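PDB 2H2Y: ubiquitin-conjugating enzyme from Plasmodium falciparum 3D7, which probably acts, through this UBC domain of a longer protein, as an E2 enzyme that passes activated ubiquitin on toward target proteins. Local coordinates for residues N22-K27 and D77-K82. Sequence-based numbering, arbitrary orientation.
Sequences NYRIQK and DNYPLK
Ile25 and Arg24, neighbours on helix 21-34, meet the CD2-CE2 side of the Tyr79 ring, Ile25 nearest CD2 and Arg24 nearest CE2. Ile25 CG1 lies 3.5 Å from Tyr79 CD2, and its CD1 reaches the same carbon at 4.1 Å. Arg24 CG comes to Tyr79 CE2 at 3.7 Å. The Ile25 side chain crosses the tyrosine obliquely, while that of Arg24 crosses it at about a right angle. The tyrosine extends to the helix because its CG is anti to the backbone N (chi1 172°). One ring face is taken by its own neighbour: Pro80 CB sits 3.7 Å above the plane, over the ring centre. The peptide bond between Tyr79 and Pro80 is cis, which is consistent with the proline folding back over the tyrosine. Residues 77-82 belong to the loop between strands 68-74 and 85-88. In the UBC fold this is the Tyr-Pro-x-x-Pro region after the third strand, with a cis proline as in other E2 enzymes. Here it packs against the N-terminal helix of the domain. Across the contact from Pro80, the Arg24 chain bends at chi2 (50°). The bend carries the guanidinium past the proline, with NH1 closest to Pro80 CG. Pro80 CB and Tyr79 OH lie over one face of the guanidinium. Its plane is turned 56° from the tyrosine ring, so the two do not stack flat. Arg24 NE stays 4.1 Å from Tyr79 OH. The polar end of Arg24 is instead held by a salt bridge from NE to Glu28 and a hydrogen bond from NH2 to Pro115 O. Those two bonds would fix its rotation beside the proline. Tyr79 also meets Phe75 edge-to-face, while Tyr113 OH hydrogen-bonds to Pro80 O.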
loop_
_atom_site.group_PDB
_atom_site.type_symbol
_atom_site.label_atom_id
_atom_site.label_comp_id
_atom_site.label_asym_id
_atom_site.label_seq_id
_atom_site.Cartn_x
_atom_site.Cartn_y
_atom_site.Cartn_z
ATOM N N ASN A 22 0.100 9.214 -13.607
ATOM C CA ASN A 22 -0.964 8.222 -13.573
ATOM C C ASN A 22 -0.524 6.934 -14.256
ATOM O O ASN A 22 -0.831 5.838 -13.789
ATOM C CB ASN A 22 -2.222 8.778 -14.237
ATOM C CG ASN A 22 -3.042 9.647 -13.293
ATOM O OD1 ASN A 22 -3.953 10.367 -13.712
ATOM N ND2 ASN A 22 -2.727 9.570 -12.006
ATOM N N TYR A 23 0.210 7.072 -15.356
ATOM C CA TYR A 23 0.710 5.921 -16.093
ATOM C C TYR A 23 1.440 4.981 -15.143
ATOM O O TYR A 23 1.073 3.816 -14.999
ATOM C CB TYR A 23 1.645 6.384 -17.206
ATOM C CG TYR A 23 2.314 5.260 -17.978
ATOM C CD1 TYR A 23 3.418 4.587 -17.453
ATOM C CD2 TYR A 23 1.848 4.879 -19.240
ATOM C CE1 TYR A 23 4.044 3.569 -18.156
ATOM C CE2 TYR A 23 2.468 3.857 -19.957
ATOM C CZ TYR A 23 3.565 3.208 -19.406
ATOM O OH TYR A 23 4.183 2.188 -20.095
ATOM N N ARG A 24 2.478 5.492 -14.493
ATOM C CA ARG A 24 3.242 4.695 -13.544
ATOM C C ARG A 24 2.343 4.138 -12.436
ATOM O O ARG A 24 2.508 2.997 -12.013
ATOM C CB ARG A 24 4.360 5.543 -12.940
ATOM C CG ARG A 24 5.088 4.899 -11.780
ATOM C CD ARG A 24 5.525 3.498 -12.117
ATOM N NE ARG A 24 6.262 2.903 -11.010
ATOM C CZ ARG A 24 7.454 3.322 -10.604
ATOM N NH1 ARG A 24 8.043 4.341 -11.217
ATOM N NH2 ARG A 24 8.057 2.715 -9.589
ATOM N N ILE A 25 1.392 4.942 -11.967
ATOM C CA ILE A 25 0.482 4.497 -10.923
ATOM C C ILE A 25 -0.337 3.322 -11.435
ATOM O O ILE A 25 -0.515 2.318 -10.742
ATOM C CB ILE A 25 -0.458 5.648 -10.474
ATOM C CG1 ILE A 25 0.312 6.606 -9.569
ATOM C CG2 ILE A 25 -1.669 5.104 -9.722
ATOM C CD1 ILE A 25 -0.421 7.886 -9.287
ATOM N N GLN A 26 -0.840 3.447 -12.654
ATOM C CA GLN A 26 -1.625 2.372 -13.245
ATOM C C GLN A 26 -0.770 1.117 -13.368
ATOM O O GLN A 26 -1.229 0.012 -13.084
ATOM C CB GLN A 26 -2.140 2.788 -14.618
ATOM C CG GLN A 26 -2.689 1.646 -15.439
ATOM C CD GLN A 26 -3.288 2.130 -16.727
ATOM O OE1 GLN A 26 -4.470 2.439 -16.791
ATOM N NE2 GLN A 26 -2.467 2.227 -17.763
ATOM N N LYS A 27 0.481 1.291 -13.781
ATOM C CA LYS A 27 1.368 0.147 -13.921
ATOM C C LYS A 27 1.544 -0.503 -12.554
ATOM O O LYS A 27 1.587 -1.729 -12.442
ATOM C CB LYS A 27 2.717 0.579 -14.494
ATOM C CG LYS A 27 3.474 -0.558 -15.170
ATOM C CD LYS A 27 4.486 -0.042 -16.183
ATOM C CE LYS A 27 5.742 0.482 -15.516
ATOM N NZ LYS A 27 6.475 -0.619 -14.827
ATOM N N ASP A 77 1.482 14.589 -6.455
ATOM C CA ASP A 77 1.562 15.155 -7.802
ATOM C C ASP A 77 2.757 14.651 -8.582
ATOM O O ASP A 77 2.636 14.326 -9.764
ATOM C CB ASP A 77 1.648 16.681 -7.738
ATOM C CG ASP A 77 0.391 17.311 -7.185
ATOM O OD1 ASP A 77 -0.682 17.154 -7.814
ATOM O OD2 ASP A 77 0.480 17.963 -6.121
ATOM N N ASN A 78 3.906 14.594 -7.916
ATOM C CA ASN A 78 5.126 14.151 -8.570
ATOM C C ASN A 78 5.598 12.753 -8.207
ATOM O O ASN A 78 6.766 12.537 -7.883
ATOM C CB ASN A 78 6.237 15.160 -8.313
ATOM C CG ASN A 78 5.887 16.538 -8.832
ATOM O OD1 ASN A 78 5.482 16.693 -9.990
ATOM N ND2 ASN A 78 6.041 17.550 -7.980
ATOM N N TYR A 79 4.669 11.807 -8.254
ATOM C CA TYR A 79 4.985 10.416 -7.987
ATOM C C TYR A 79 5.492 9.923 -9.340
ATOM O O TYR A 79 4.992 10.360 -10.376
ATOM C CB TYR A 79 3.720 9.668 -7.598
ATOM C CG TYR A 79 3.924 8.189 -7.495
ATOM C CD1 TYR A 79 4.549 7.627 -6.387
ATOM C CD2 TYR A 79 3.557 7.349 -8.543
ATOM C CE1 TYR A 79 4.809 6.264 -6.334
ATOM C CE2 TYR A 79 3.815 5.988 -8.501
ATOM C CZ TYR A 79 4.440 5.451 -7.403
ATOM O OH TYR A 79 4.724 4.108 -7.383
ATOM N N PRO A 80 6.484 9.018 -9.365
ATOM C CA PRO A 80 7.231 8.355 -8.295
ATOM C C PRO A 80 8.500 9.067 -7.793
ATOM O O PRO A 80 9.347 8.435 -7.147
ATOM C CB PRO A 80 7.560 7.014 -8.918
ATOM C CG PRO A 80 7.915 7.429 -10.311
ATOM C CD PRO A 80 6.817 8.413 -10.667
ATOM N N LEU A 81 8.645 10.356 -8.098
ATOM C CA LEU A 81 9.809 11.116 -7.641
ATOM C C LEU A 81 9.639 11.392 -6.153
ATOM O O LEU A 81 10.574 11.236 -5.373
ATOM C CB LEU A 81 9.940 12.414 -8.432
ATOM C CG LEU A 81 10.248 12.124 -9.906
ATOM C CD1 LEU A 81 10.308 13.428 -10.681
ATOM C CD2 LEU A 81 11.568 11.353 -10.016
ATOM N N LYS A 82 8.437 11.807 -5.766
ATOM C CA LYS A 82 8.135 12.020 -4.358
ATOM C C LYS A 82 7.481 10.707 -3.960
ATOM O O LYS A 82 6.590 10.219 -4.651
ATOM C CB LYS A 82 7.140 13.164 -4.156
ATOM C CG LYS A 82 7.682 14.559 -4.437
ATOM C CD LYS A 82 6.883 15.610 -3.661
ATOM C CE LYS A 82 5.378 15.480 -3.918
ATOM N NZ LYS A 82 4.571 16.346 -3.010
#